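Side-chain contacts in glucose-6-phosphate dehydrogenase (Trypanosoma cruzi, PDB 5AQ1), which catalyses the NADP-dependent oxidation of glucose 6-phosphate to 6-phosphogluconolactone, the first step of the pentose phosphate pathway, and so supplies NADPH: residues V301-V306 against L463-R468; Q219-T224 against T275-L280; E284-R287 against D293-D296. One frame throughout, in Å; residues are numbered along the deposited sequence.

Contact 1 (V301-V306 against L463-R468); sequences VLRQVV and LDAAWR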
ATOM      1  N   VAL B 301      -3.786  10.000 -19.562  1.00 35.49           N
ATOM      2  CA  VAL B 301      -3.415   8.585 -19.531  1.00 36.15           C
ATOM      3  C   VAL B 301      -3.227   7.999 -20.932  1.00 37.06           C
ATOM      4  O   VAL B 301      -2.331   7.180 -21.145  1.00 38.55           O
ATOM      5  CB  VAL B 301      -4.406   7.728 -18.691  1.00 35.54           C
ATOM      6  CG1 VAL B 301      -5.749   7.550 -19.388  1.00 35.36           C
ATOM      7  CG2 VAL B 301      -3.798   6.368 -18.378  1.00 35.36           C
ATOM      8  N   LEU B 302      -4.051   8.416 -21.888  1.00 37.26           N
ATOM      9  CA  LEU B 302      -3.913   7.923 -23.259  1.00 39.44           C
ATOM     10  C   LEU B 302      -2.574   8.322 -23.883  1.00 40.39           C
ATOM     11  O   LEU B 302      -2.001   7.556 -24.660  1.00 39.98           O
ATOM     12  CB  LEU B 302      -5.072   8.395 -24.144  1.00 40.16           C
ATOM     13  CG  LEU B 302      -6.427   7.697 -23.969  1.00 41.04           C
ATOM     14  CD1 LEU B 302      -7.394   8.205 -25.025  1.00 41.77           C
ATOM     15  CD2 LEU B 302      -6.322   6.179 -24.045  1.00 41.78           C
ATOM     16  N   ARG B 303      -2.061   9.496 -23.521  1.00 42.19           N
ATOM     17  CA  ARG B 303      -0.745   9.936 -23.993  1.00 44.35           C
ATOM     18  C   ARG B 303       0.412   9.137 -23.371  1.00 41.02           C
ATOM     19  O   ARG B 303       1.546   9.220 -23.841  1.00 40.28           O
ATOM     20  CB  ARG B 303      -0.561  11.440 -23.755  1.00 50.68           C
ATOM     21  CG  ARG B 303      -1.417  12.300 -24.674  1.00 58.40           C
ATOM     22  CD  ARG B 303      -1.241  13.791 -24.423  1.00 69.70           C
ATOM     23  NE  ARG B 303       0.069  14.292 -24.859  1.00 89.18           N
ATOM     24  CZ  ARG B 303       1.059  14.712 -24.059  1.00 97.53           C
ATOM     25  NH1 ARG B 303       0.936  14.712 -22.732  1.00103.74           N
ATOM     26  NH2 ARG B 303       2.197  15.144 -24.598  1.00 99.04           N
ATOM     27  N   GLN B 304       0.121   8.368 -22.321  1.00 37.86           N
ATOM     28  CA  GLN B 304       1.105   7.499 -21.673  1.00 35.90           C
ATOM     29  C   GLN B 304       1.029   6.042 -22.134  1.00 33.59           C
ATOM     30  O   GLN B 304       1.812   5.214 -21.685  1.00 32.23           O
ATOM     31  CB  GLN B 304       0.916   7.559 -20.160  1.00 36.20           C
ATOM     32  CG  GLN B 304       1.129   8.948 -19.586  1.00 37.66           C
ATOM     33  CD  GLN B 304       0.788   9.037 -18.117  1.00 39.54           C
ATOM     34  OE1 GLN B 304       0.411   8.048 -17.490  1.00 43.14           O
ATOM     35  NE2 GLN B 304       0.914  10.227 -17.558  1.00 42.15           N
ATOM     36  N   VAL B 305       0.078   5.723 -23.011  1.00 32.44           N
ATOM     37  CA  VAL B 305      -0.035   4.373 -23.558  1.00 32.18           C
ATOM     38  C   VAL B 305       1.029   4.181 -24.632  1.00 33.71           C
ATOM     39  O   VAL B 305       1.178   5.020 -25.517  1.00 35.14           O
ATOM     40  CB  VAL B 305      -1.427   4.116 -24.162  1.00 31.27           C
ATOM     41  CG1 VAL B 305      -1.490   2.739 -24.811  1.00 31.50           C
ATOM     42  CG2 VAL B 305      -2.506   4.243 -23.094  1.00 30.84           C
ATOM     43  N   VAL B 306       1.761   3.075 -24.552  1.00 34.12           N
ATOM     44  CA  VAL B 306       2.779   2.755 -25.547  1.00 35.09           C
ATOM     45  C   VAL B 306       2.073   2.297 -26.827  1.00 35.92           C
ATOM     46  O   VAL B 306       1.206   1.417 -26.771  1.00 38.35           O
ATOM     47  CB  VAL B 306       3.729   1.646 -25.051  1.00 35.17           C
ATOM     48  CG1 VAL B 306       4.719   1.253 -26.140  1.00 35.50           C
ATOM     49  CG2 VAL B 306       4.463   2.097 -23.794  1.00 35.19           C
ATOM     50  N   LEU B 463      -9.143  12.469 -29.070  1.00 35.31           N
ATOM     51  CA  LEU B 463      -9.186  11.742 -30.335  1.00 36.52           C
ATOM     52  C   LEU B 463      -7.785  11.516 -30.917  1.00 36.96           C
ATOM     53  O   LEU B 463      -7.456  10.408 -31.341  1.00 35.48           O
ATOM     54  CB  LEU B 463     -10.041  12.517 -31.337  1.00 37.54           C
ATOM     55  CG  LEU B 463     -10.424  11.832 -32.647  1.00 38.24           C
ATOM     56  CD1 LEU B 463     -11.410  10.685 -32.452  1.00 37.79           C
ATOM     57  CD2 LEU B 463     -11.000  12.899 -33.559  1.00 39.44           C
ATOM     58  N   ASP B 464      -6.980  12.579 -30.937  1.00 37.72           N
ATOM     59  CA  ASP B 464      -5.587  12.529 -31.401  1.00 37.56           C
ATOM     60  C   ASP B 464      -4.746  11.508 -30.625  1.00 37.23           C
ATOM     61  O   ASP B 464      -3.957  10.774 -31.217  1.00 38.43           O
ATOM     62  CB  ASP B 464      -4.940  13.918 -31.282  1.00 37.47           C
ATOM     63  CG  ASP B 464      -3.472  13.924 -31.708  1.00 38.26           C
ATOM     64  OD1 ASP B 464      -3.200  13.840 -32.921  1.00 39.82           O
ATOM     65  OD2 ASP B 464      -2.588  14.020 -30.833  1.00 36.16           O
ATOM     66  N   ALA B 465      -4.906  11.480 -29.305  1.00 35.95           N
ATOM     67  CA  ALA B 465      -4.171  10.546 -28.455  1.00 35.30           C
ATOM     68  C   ALA B 465      -4.499   9.095 -28.800  1.00 35.29           C
ATOM     69  O   ALA B 465      -3.615   8.233 -28.796  1.00 35.26           O
ATOM     70  CB  ALA B 465      -4.467  10.821 -26.990  1.00 34.02           C
ATOM     71  N   ALA B 466      -5.767   8.833 -29.116  1.00 34.61           N
ATOM     72  CA  ALA B 466      -6.206   7.491 -29.487  1.00 34.03           C
ATOM     73  C   ALA B 466      -5.597   7.040 -30.814  1.00 35.47           C
ATOM     74  O   ALA B 466      -5.123   5.911 -30.922  1.00 36.18           O
ATOM     75  CB  ALA B 466      -7.722   7.423 -29.550  1.00 33.46           C
ATOM     76  N   TRP B 467      -5.592   7.919 -31.818  1.00 35.90           N
ATOM     77  CA  TRP B 467      -5.028   7.570 -33.125  1.00 36.36           C
ATOM     78  C   TRP B 467      -3.530   7.275 -33.066  1.00 37.61           C
ATOM     79  O   TRP B 467      -3.034   6.425 -33.804  1.00 38.58           O
ATOM     80  CB  TRP B 467      -5.296   8.668 -34.160  1.00 35.75           C
ATOM     81  CG  TRP B 467      -6.662   8.585 -34.771  1.00 35.72           C
ATOM     82  CD1 TRP B 467      -7.637   9.538 -34.736  1.00 34.94           C
ATOM     83  CD2 TRP B 467      -7.209   7.481 -35.502  1.00 35.46           C
ATOM     84  NE1 TRP B 467      -8.754   9.099 -35.400  1.00 34.93           N
ATOM     85  CE2 TRP B 467      -8.518   7.839 -35.881  1.00 35.13           C
ATOM     86  CE3 TRP B 467      -6.718   6.222 -35.870  1.00 35.93           C
ATOM     87  CZ2 TRP B 467      -9.345   6.987 -36.612  1.00 35.51           C
ATOM     88  CZ3 TRP B 467      -7.537   5.376 -36.596  1.00 36.37           C
ATOM     89  CH2 TRP B 467      -8.839   5.763 -36.961  1.00 36.70           C
ATOM     90  N   ARG B 468      -2.817   7.971 -32.189  1.00 38.11           N
ATOM     91  CA  ARG B 468      -1.376   7.779 -32.055  1.00 41.39           C
ATOM     92  C   ARG B 468      -1.021   6.397 -31.505  1.00 40.45           C
ATOM     93  O   ARG B 468       0.048   5.863 -31.796  1.00 40.48           O
ATOM     94  CB  ARG B 468      -0.765   8.889 -31.194  1.00 43.67           C
ATOM     95  CG  ARG B 468      -0.641  10.199 -31.955  1.00 46.60           C
ATOM     96  CD  ARG B 468      -0.265  11.368 -31.064  1.00 48.96           C
ATOM     97  NE  ARG B 468      -0.300  12.618 -31.824  1.00 53.72           N
ATOM     98  CZ  ARG B 468       0.734  13.148 -32.475  1.00 56.40           C
ATOM     99  NH1 ARG B 468       1.936  12.578 -32.453  1.00 57.57           N
ATOM    100  NH2 ARG B 468       0.561  14.281 -33.142  1.00 59.36           N
TER
HETATM  101  O   HOH W   1      -1.323   8.478 -27.210  1.00 32.43           O

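Contact 2 (Q219-T224 against T275-L280); sequences QNIIVT and TQILSL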
ATOM      1  N   GLN B 219     -20.753   3.912 -18.206  1.00 35.14           N
ATOM      2  CA  GLN B 219     -20.999   5.111 -17.386  1.00 35.83           C
ATOM      3  C   GLN B 219     -20.689   4.894 -15.900  1.00 35.26           C
ATOM      4  O   GLN B 219     -20.342   5.838 -15.186  1.00 35.62           O
ATOM      5  CB  GLN B 219     -22.451   5.579 -17.528  1.00 37.95           C
ATOM      6  CG  GLN B 219     -22.799   6.148 -18.895  1.00 40.73           C
ATOM      7  CD  GLN B 219     -24.196   6.744 -18.945  1.00 43.83           C
ATOM      8  OE1 GLN B 219     -25.194   6.031 -18.809  1.00 45.40           O
ATOM      9  NE2 GLN B 219     -24.274   8.060 -19.141  1.00 46.73           N
ATOM     10  N   ASN B 220     -20.813   3.652 -15.441  1.00 34.60           N
ATOM     11  CA  ASN B 220     -20.588   3.324 -14.042  1.00 34.48           C
ATOM     12  C   ASN B 220     -19.117   3.101 -13.672  1.00 33.72           C
ATOM     13  O   ASN B 220     -18.797   2.962 -12.489  1.00 34.32           O
ATOM     14  CB  ASN B 220     -21.399   2.079 -13.672  1.00 35.41           C
ATOM     15  CG  ASN B 220     -21.506   1.877 -12.170  1.00 35.98           C
ATOM     16  OD1 ASN B 220     -21.662   2.838 -11.415  1.00 37.22           O
ATOM     17  ND2 ASN B 220     -21.423   0.627 -11.728  1.00 36.20           N
ATOM     18  N   ILE B 221     -18.227   3.058 -14.663  1.00 31.92           N
ATOM     19  CA  ILE B 221     -16.811   2.781 -14.403  1.00 31.39           C
ATOM     20  C   ILE B 221     -16.219   3.814 -13.446  1.00 31.72           C
ATOM     21  O   ILE B 221     -15.597   3.462 -12.446  1.00 30.87           O
ATOM     22  CB  ILE B 221     -15.978   2.750 -15.701  1.00 30.66           C
ATOM     23  CG1 ILE B 221     -16.368   1.539 -16.550  1.00 31.10           C
ATOM     24  CG2 ILE B 221     -14.489   2.687 -15.384  1.00 30.30           C
ATOM     25  CD1 ILE B 221     -15.856   1.602 -17.974  1.00 31.83           C
ATOM     26  N   ILE B 222     -16.419   5.085 -13.771  1.00 33.25           N
ATOM     27  CA  ILE B 222     -15.889   6.189 -12.974  1.00 33.84           C
ATOM     28  C   ILE B 222     -16.393   6.156 -11.525  1.00 33.85           C
ATOM     29  O   ILE B 222     -15.625   6.416 -10.602  1.00 34.32           O
ATOM     30  CB  ILE B 222     -16.199   7.552 -13.635  1.00 36.16           C
ATOM     31  CG1 ILE B 222     -15.444   8.679 -12.935  1.00 38.15           C
ATOM     32  CG2 ILE B 222     -17.698   7.842 -13.643  1.00 37.43           C
ATOM     33  CD1 ILE B 222     -15.427   9.967 -13.728  1.00 40.49           C
ATOM     34  N   VAL B 223     -17.667   5.814 -11.329  1.00 32.75           N
ATOM     35  CA  VAL B 223     -18.253   5.737  -9.989  1.00 32.16           C
ATOM     36  C   VAL B 223     -17.685   4.537  -9.229  1.00 32.61           C
ATOM     37  O   VAL B 223     -17.354   4.631  -8.047  1.00 32.59           O
ATOM     38  CB  VAL B 223     -19.795   5.609 -10.035  1.00 32.15           C
ATOM     39  CG1 VAL B 223     -20.375   5.553  -8.625  1.00 31.97           C
ATOM     40  CG2 VAL B 223     -20.408   6.767 -10.810  1.00 32.55           C
ATOM     41  N   THR B 224     -17.592   3.407  -9.918  1.00 32.02           N
ATOM     42  CA  THR B 224     -17.058   2.184  -9.336  1.00 31.73           C
ATOM     43  C   THR B 224     -15.642   2.393  -8.804  1.00 32.10           C
ATOM     44  O   THR B 224     -15.307   1.936  -7.708  1.00 33.12           O
ATOM     45  CB  THR B 224     -17.052   1.054 -10.383  1.00 30.97           C
ATOM     46  OG1 THR B 224     -18.388   0.834 -10.848  1.00 30.70           O
ATOM     47  CG2 THR B 224     -16.508  -0.231  -9.796  1.00 31.62           C
ATOM     48  N   THR B 275     -10.864   1.790 -26.549  1.00 34.06           N
ATOM     49  CA  THR B 275      -9.895   2.764 -26.055  1.00 33.67           C
ATOM     50  C   THR B 275     -10.557   3.743 -25.083  1.00 33.28           C
ATOM     51  O   THR B 275      -9.937   4.179 -24.118  1.00 33.00           O
ATOM     52  CB  THR B 275      -9.230   3.531 -27.214  1.00 34.77           C
ATOM     53  OG1 THR B 275      -8.573   2.600 -28.079  1.00 33.95           O
ATOM     54  CG2 THR B 275      -8.203   4.542 -26.694  1.00 35.89           C
ATOM     55  N   GLN B 276     -11.817   4.088 -25.335  1.00 34.98           N
ATOM     56  CA  GLN B 276     -12.592   4.901 -24.394  1.00 34.96           C
ATOM     57  C   GLN B 276     -12.714   4.185 -23.052  1.00 34.98           C
ATOM     58  O   GLN B 276     -12.466   4.770 -21.996  1.00 34.63           O
ATOM     59  CB  GLN B 276     -13.987   5.200 -24.949  1.00 35.88           C
ATOM     60  CG  GLN B 276     -14.035   6.369 -25.918  1.00 36.82           C
ATOM     61  CD  GLN B 276     -13.755   7.699 -25.251  1.00 38.52           C
ATOM     62  OE1 GLN B 276     -13.886   7.840 -24.033  1.00 39.00           O
ATOM     63  NE2 GLN B 276     -13.369   8.689 -26.048  1.00 40.09           N
ATOM     64  N   ILE B 277     -13.100   2.913 -23.108  1.00 34.91           N
ATOM     65  CA  ILE B 277     -13.174   2.078 -21.913  1.00 34.94           C
ATOM     66  C   ILE B 277     -11.800   1.991 -21.247  1.00 33.86           C
ATOM     67  O   ILE B 277     -11.691   2.131 -20.031  1.00 32.74           O
ATOM     68  CB  ILE B 277     -13.722   0.669 -22.241  1.00 34.97           C
ATOM     69  CG1 ILE B 277     -15.218   0.758 -22.557  1.00 35.28           C
ATOM     70  CG2 ILE B 277     -13.500  -0.290 -21.081  1.00 35.22           C
ATOM     71  CD1 ILE B 277     -15.780  -0.459 -23.255  1.00 35.55           C
ATOM     72  N   LEU B 278     -10.760   1.776 -22.049  1.00 33.21           N
ATOM     73  CA  LEU B 278      -9.390   1.726 -21.536  1.00 32.85           C
ATOM     74  C   LEU B 278      -9.050   2.975 -20.730  1.00 32.93           C
ATOM     75  O   LEU B 278      -8.502   2.878 -19.630  1.00 31.96           O
ATOM     76  CB  LEU B 278      -8.383   1.566 -22.679  1.00 32.41           C
ATOM     77  CG  LEU B 278      -6.899   1.654 -22.309  1.00 32.75           C
ATOM     78  CD1 LEU B 278      -6.515   0.568 -21.314  1.00 32.74           C
ATOM     79  CD2 LEU B 278      -6.042   1.557 -23.559  1.00 33.49           C
ATOM     80  N   SER B 279      -9.389   4.141 -21.281  1.00 32.47           N
ATOM     81  CA  SER B 279      -9.057   5.417 -20.651  1.00 32.83           C
ATOM     82  C   SER B 279      -9.780   5.594 -19.322  1.00 32.53           C
ATOM     83  O   SER B 279      -9.203   6.101 -18.364  1.00 32.71           O
ATOM     84  CB  SER B 279      -9.378   6.589 -21.581  1.00 33.06           C
ATOM     85  OG  SER B 279     -10.777   6.773 -21.715  1.00 34.49           O
ATOM     86  N   LEU B 280     -11.038   5.167 -19.262  1.00 32.49           N
ATOM     87  CA  LEU B 280     -11.804   5.242 -18.020  1.00 32.25           C
ATOM     88  C   LEU B 280     -11.248   4.306 -16.944  1.00 31.75           C
ATOM     89  O   LEU B 280     -11.254   4.650 -15.761  1.00 33.27           O
ATOM     90  CB  LEU B 280     -13.276   4.923 -18.280  1.00 32.26           C
ATOM     91  CG  LEU B 280     -14.026   5.951 -19.130  1.00 32.08           C
ATOM     92  CD1 LEU B 280     -15.351   5.385 -19.609  1.00 32.45           C
ATOM     93  CD2 LEU B 280     -14.248   7.242 -18.357  1.00 32.71           C
TER

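Contact 3 (E284-R287 against D293-D296); sequences EKPR and DIRD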
ATOM      1  N   GLU B 284      -6.167   8.672 -13.873  1.00 31.73           N
ATOM      2  CA  GLU B 284      -6.062   9.042 -12.468  1.00 32.88           C
ATOM      3  C   GLU B 284      -7.386   9.618 -11.977  1.00 33.08           C
ATOM      4  O   GLU B 284      -8.265   9.958 -12.772  1.00 33.53           O
ATOM      5  CB  GLU B 284      -4.944  10.066 -12.256  1.00 33.71           C
ATOM      6  CG  GLU B 284      -3.546   9.527 -12.521  1.00 34.07           C
ATOM      7  CD  GLU B 284      -3.138   8.454 -11.531  1.00 34.19           C
ATOM      8  OE1 GLU B 284      -3.420   8.622 -10.322  1.00 35.77           O
ATOM      9  OE2 GLU B 284      -2.544   7.443 -11.962  1.00 32.16           O
ATOM     10  N   LYS B 285      -7.525   9.716 -10.659  1.00 33.63           N
ATOM     11  CA  LYS B 285      -8.681  10.360 -10.064  1.00 34.29           C
ATOM     12  C   LYS B 285      -8.716  11.820 -10.522  1.00 36.06           C
ATOM     13  O   LYS B 285      -7.722  12.536 -10.382  1.00 38.56           O
ATOM     14  CB  LYS B 285      -8.610  10.285  -8.544  1.00 34.25           C
ATOM     15  CG  LYS B 285      -9.819  10.883  -7.848  1.00 35.62           C
ATOM     16  CD  LYS B 285      -9.637  10.917  -6.340  1.00 36.03           C
ATOM     17  CE  LYS B 285      -9.708   9.530  -5.733  1.00 35.54           C
ATOM     18  NZ  LYS B 285      -9.760   9.608  -4.251  1.00 36.25           N
ATOM     19  N   PRO B 286      -9.851  12.262 -11.090  1.00 36.32           N
ATOM     20  CA  PRO B 286      -9.933  13.633 -11.583  1.00 36.21           C
ATOM     21  C   PRO B 286     -10.062  14.656 -10.467  1.00 36.41           C
ATOM     22  O   PRO B 286     -10.470  14.322  -9.354  1.00 36.33           O
ATOM     23  CB  PRO B 286     -11.185  13.619 -12.464  1.00 37.16           C
ATOM     24  CG  PRO B 286     -12.034  12.537 -11.899  1.00 36.95           C
ATOM     25  CD  PRO B 286     -11.085  11.501 -11.366  1.00 36.94           C
ATOM     26  N   ARG B 287      -9.710  15.896 -10.788  1.00 36.37           N
ATOM     27  CA  ARG B 287      -9.691  16.989  -9.824  1.00 35.43           C
ATOM     28  C   ARG B 287     -11.087  17.327  -9.327  1.00 34.84           C
ATOM     29  O   ARG B 287     -11.251  17.804  -8.208  1.00 36.89           O
ATOM     30  CB  ARG B 287      -9.032  18.222 -10.449  1.00 36.16           C
ATOM     31  CG  ARG B 287      -7.542  18.043 -10.685  1.00 36.61           C
ATOM     32  CD  ARG B 287      -6.953  19.161 -11.527  1.00 36.72           C
ATOM     33  NE  ARG B 287      -5.530  18.950 -11.776  1.00 36.95           N
ATOM     34  CZ  ARG B 287      -4.797  19.642 -12.645  1.00 36.99           C
ATOM     35  NH1 ARG B 287      -5.338  20.611 -13.370  1.00 37.94           N
ATOM     36  NH2 ARG B 287      -3.508  19.360 -12.793  1.00 37.80           N
ATOM     37  N   ASP B 293     -12.353  18.396 -16.261  1.00 34.87           N
ATOM     38  CA  ASP B 293     -11.472  17.718 -15.314  1.00 34.57           C
ATOM     39  C   ASP B 293     -11.407  16.217 -15.602  1.00 33.60           C
ATOM     40  O   ASP B 293     -10.346  15.606 -15.481  1.00 32.94           O
ATOM     41  CB  ASP B 293     -11.911  17.969 -13.867  1.00 35.22           C
ATOM     42  CG  ASP B 293     -11.440  19.311 -13.334  1.00 36.13           C
ATOM     43  OD1 ASP B 293     -10.508  19.895 -13.917  1.00 36.08           O
ATOM     44  OD2 ASP B 293     -11.990  19.781 -12.317  1.00 37.00           O
ATOM     45  N   ILE B 294     -12.539  15.632 -15.991  1.00 33.07           N
ATOM     46  CA  ILE B 294     -12.594  14.209 -16.337  1.00 32.92           C
ATOM     47  C   ILE B 294     -11.897  13.940 -17.675  1.00 33.32           C
ATOM     48  O   ILE B 294     -11.083  13.026 -17.785  1.00 34.54           O
ATOM     49  CB  ILE B 294     -14.044  13.687 -16.363  1.00 31.72           C
ATOM     50  CG1 ILE B 294     -14.617  13.675 -14.939  1.00 32.52           C
ATOM     51  CG2 ILE B 294     -14.102  12.286 -16.951  1.00 31.00           C
ATOM     52  CD1 ILE B 294     -16.121  13.508 -14.863  1.00 32.10           C
ATOM     53  N   ARG B 295     -12.203  14.749 -18.681  1.00 33.68           N
ATOM     54  CA  ARG B 295     -11.597  14.590 -20.000  1.00 33.56           C
ATOM     55  C   ARG B 295     -10.090  14.829 -20.000  1.00 33.48           C
ATOM     56  O   ARG B 295      -9.361  14.175 -20.743  1.00 32.29           O
ATOM     57  CB  ARG B 295     -12.253  15.529 -21.001  1.00 35.16           C
ATOM     58  CG  ARG B 295     -13.531  14.985 -21.615  1.00 35.30           C
ATOM     59  CD  ARG B 295     -14.385  16.132 -22.121  1.00 36.24           C
ATOM     60  NE  ARG B 295     -14.728  16.002 -23.531  1.00 36.66           N
ATOM     61  CZ  ARG B 295     -15.024  17.022 -24.339  1.00 36.52           C
ATOM     62  NH1 ARG B 295     -15.018  18.279 -23.896  1.00 35.74           N
ATOM     63  NH2 ARG B 295     -15.325  16.783 -25.607  1.00 36.84           N
ATOM     64  N   ASP B 296      -9.629  15.771 -19.179  1.00 33.81           N
ATOM     65  CA  ASP B 296      -8.195  15.994 -18.996  1.00 33.36           C
ATOM     66  C   ASP B 296      -7.492  14.706 -18.575  1.00 33.73           C
ATOM     67  O   ASP B 296      -6.460  14.355 -19.135  1.00 33.84           O
ATOM     68  CB  ASP B 296      -7.931  17.087 -17.949  1.00 34.24           C
ATOM     69  CG  ASP B 296      -8.060  18.502 -18.511  1.00 34.11           C
ATOM     70  OD1 ASP B 296      -8.504  18.674 -19.665  1.00 32.92           O
ATOM     71  OD2 ASP B 296      -7.712  19.449 -17.780  1.00 34.23           O
TER
HETATM   72  O   HOH W   2      -8.609  16.286 -13.503  1.00 20.83           O

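Contact 1 (V301-V306 against L463-R468)
Leu302 sets its CB against the methyl of Ala465, with 3.8 Å between Leu302 CB and Ala465 CB, in a small contact between two helical regions of the alpha and beta C-terminal half of the enzyme. A type I beta turn runs from Leu302 to Val305 at the end region of helix 291-302, and this region rests on the side of helix 460-479. Two successive alanines allow the approach: Ala465 points at the turn and is the residue around which the contact is built, while Ala466 lies at its flank. In Leu302, chi1 of -76° swings CG to the side away from the carbonyl carbon, and an extended chi2 (-174°) then puts CD1 4.4 Å from Ala466 N. The same leucine also packs on Thr275 and on Ile469, its side chain buried between its own helix and helices 264-282 and 460-479. Arg303 adds the root of its chain: Arg303 CG lies 4.1 Å from Ala465 CB, and the remainder of the chain is poorly ordered.

Along helix 460-479, one turn apart, Asp464 and Arg468 form a salt bridge of their own. Arg468 NE meets Asp464 OD2 at 2.9 Å on the syn side of that oxygen, tilted 29° from the carboxylate plane, with a weaker bond to OD1. Polar linkage between the two segments is left to one water, which gives a proton to Leu302 O and another to Ala465 O, each 2.8 Å from the water oxygen. Leu302 O also receives the N-H of Val305, which closes the turn.

Contact 2 (Q219-T224 against T275-L280)
Ile221 meets helix 264-282 with both of its branches. Its CG2 methyl lies 3.9 Å from Leu280 CB and comes about as near to the carbonyl oxygen of that residue, while the longer branch brings Ile221 CD1 within 4.2 Å of Leu280 CD1 and 4.3 Å of Ile277 CG2. The division of labour follows from the first torsion: chi1 of -68° turns CG1 to the amide side of the residue and CG2 to the carbonyl side, and the two branches reach different parts of the facing helix. The side chains of Ile221 and Leu280 run nearly perpendicular to each other.

A second shell surrounds these groups. Ile376, on strand 373-380, touches both Ile221 and Ile277, and the two helical segments thus pack against the nine-stranded mixed sheet of the C-terminal domain. Arg225 donates through NH1 to Leu280 O, the oxygen that Ile221 borders. In the 219-224 segment Asn220 O accepts twice from Thr224, from its N and, at 2.7 Å, from Thr224 OG1, which stands 45° above the carbonyl plane; Asn220 OD1 is bonded to the backbone N of Lys413 of a neighbouring subunit. On the other helix Gln276 O likewise accepts from Leu280 N and, at 2.6 Å, from Ser279 OG, both on the same face of its plane. The amide of Gln276 is held by Lys298 and Glu462.

Across the segments no hydrogen bond forms: the contact is chiefly hydrocarbon, with one methyl against a carbonyl oxygen, while Asn220 O and OD1, the Gln276 amide and Leu280 O are bonded elsewhere.

Contact 3 (E284-R287 against D293-D296)
With chi1 at -81°, Asp293 swings its carboxylate away from its own carbonyl, and Arg287 makes the same choice at -69°; the carboxylate thereby lies over the start of the arginine chain, with Asp293 OD2 3.8 Å from Arg287 CB. The two do not pair as ions: beyond CG the arginine runs extended, and its NH2 forms a salt bridge with Glu297 of the fourth subunit, whereas Asp293 OD2 accepts a hydrogen bond from Ser288 OG. Next to them, Pro286 and Ile294 run alongside each other with a common direction, Pro286 CG at 4.1 Å from Ile294 CG1. Pro286 CB also rests 3.7 Å from Asp293 O. The loop joins two consecutive helices, 264-282 and 291-302, and turns back along the first turns of the second; Phe226 of helix 221-226 also touches the proline. A water joins the two limbs: it accepts from Arg287 N at 3.0 Å and lies 2.7 Å from Asp293 O, to which it can donate. Further along the helix, Asp296 OD1 holds Arg459 of its own chain, while Asp296 OD2 bridges to Arg287 NH1 of the fourth subunit.

In the fold
Helix 291-302 ties the three contacts together: its first turns lie in contact 3, and its far end enters contact 1, about 15 Å away between centres. Helix 264-282, which precedes it in the chain, links contact 2 to contact 1, where Leu302 CD2 lies 3.6 Å from Thr275 CG2. Contacts 2 and 3 meet through Ile222 CD1 and Ile294 CD1, 3.8 Å apart, their centres separated by about 12 Å. In contact 2 the side chain of Ile277 is about 9 Å from the bound glucose 6-phosphate. The assembly is engaged too: contacts 2 and 3 both touch the third subunit, contact 3 also the fourth, and Gln304 of contact 1 packs on Arg385 of the second.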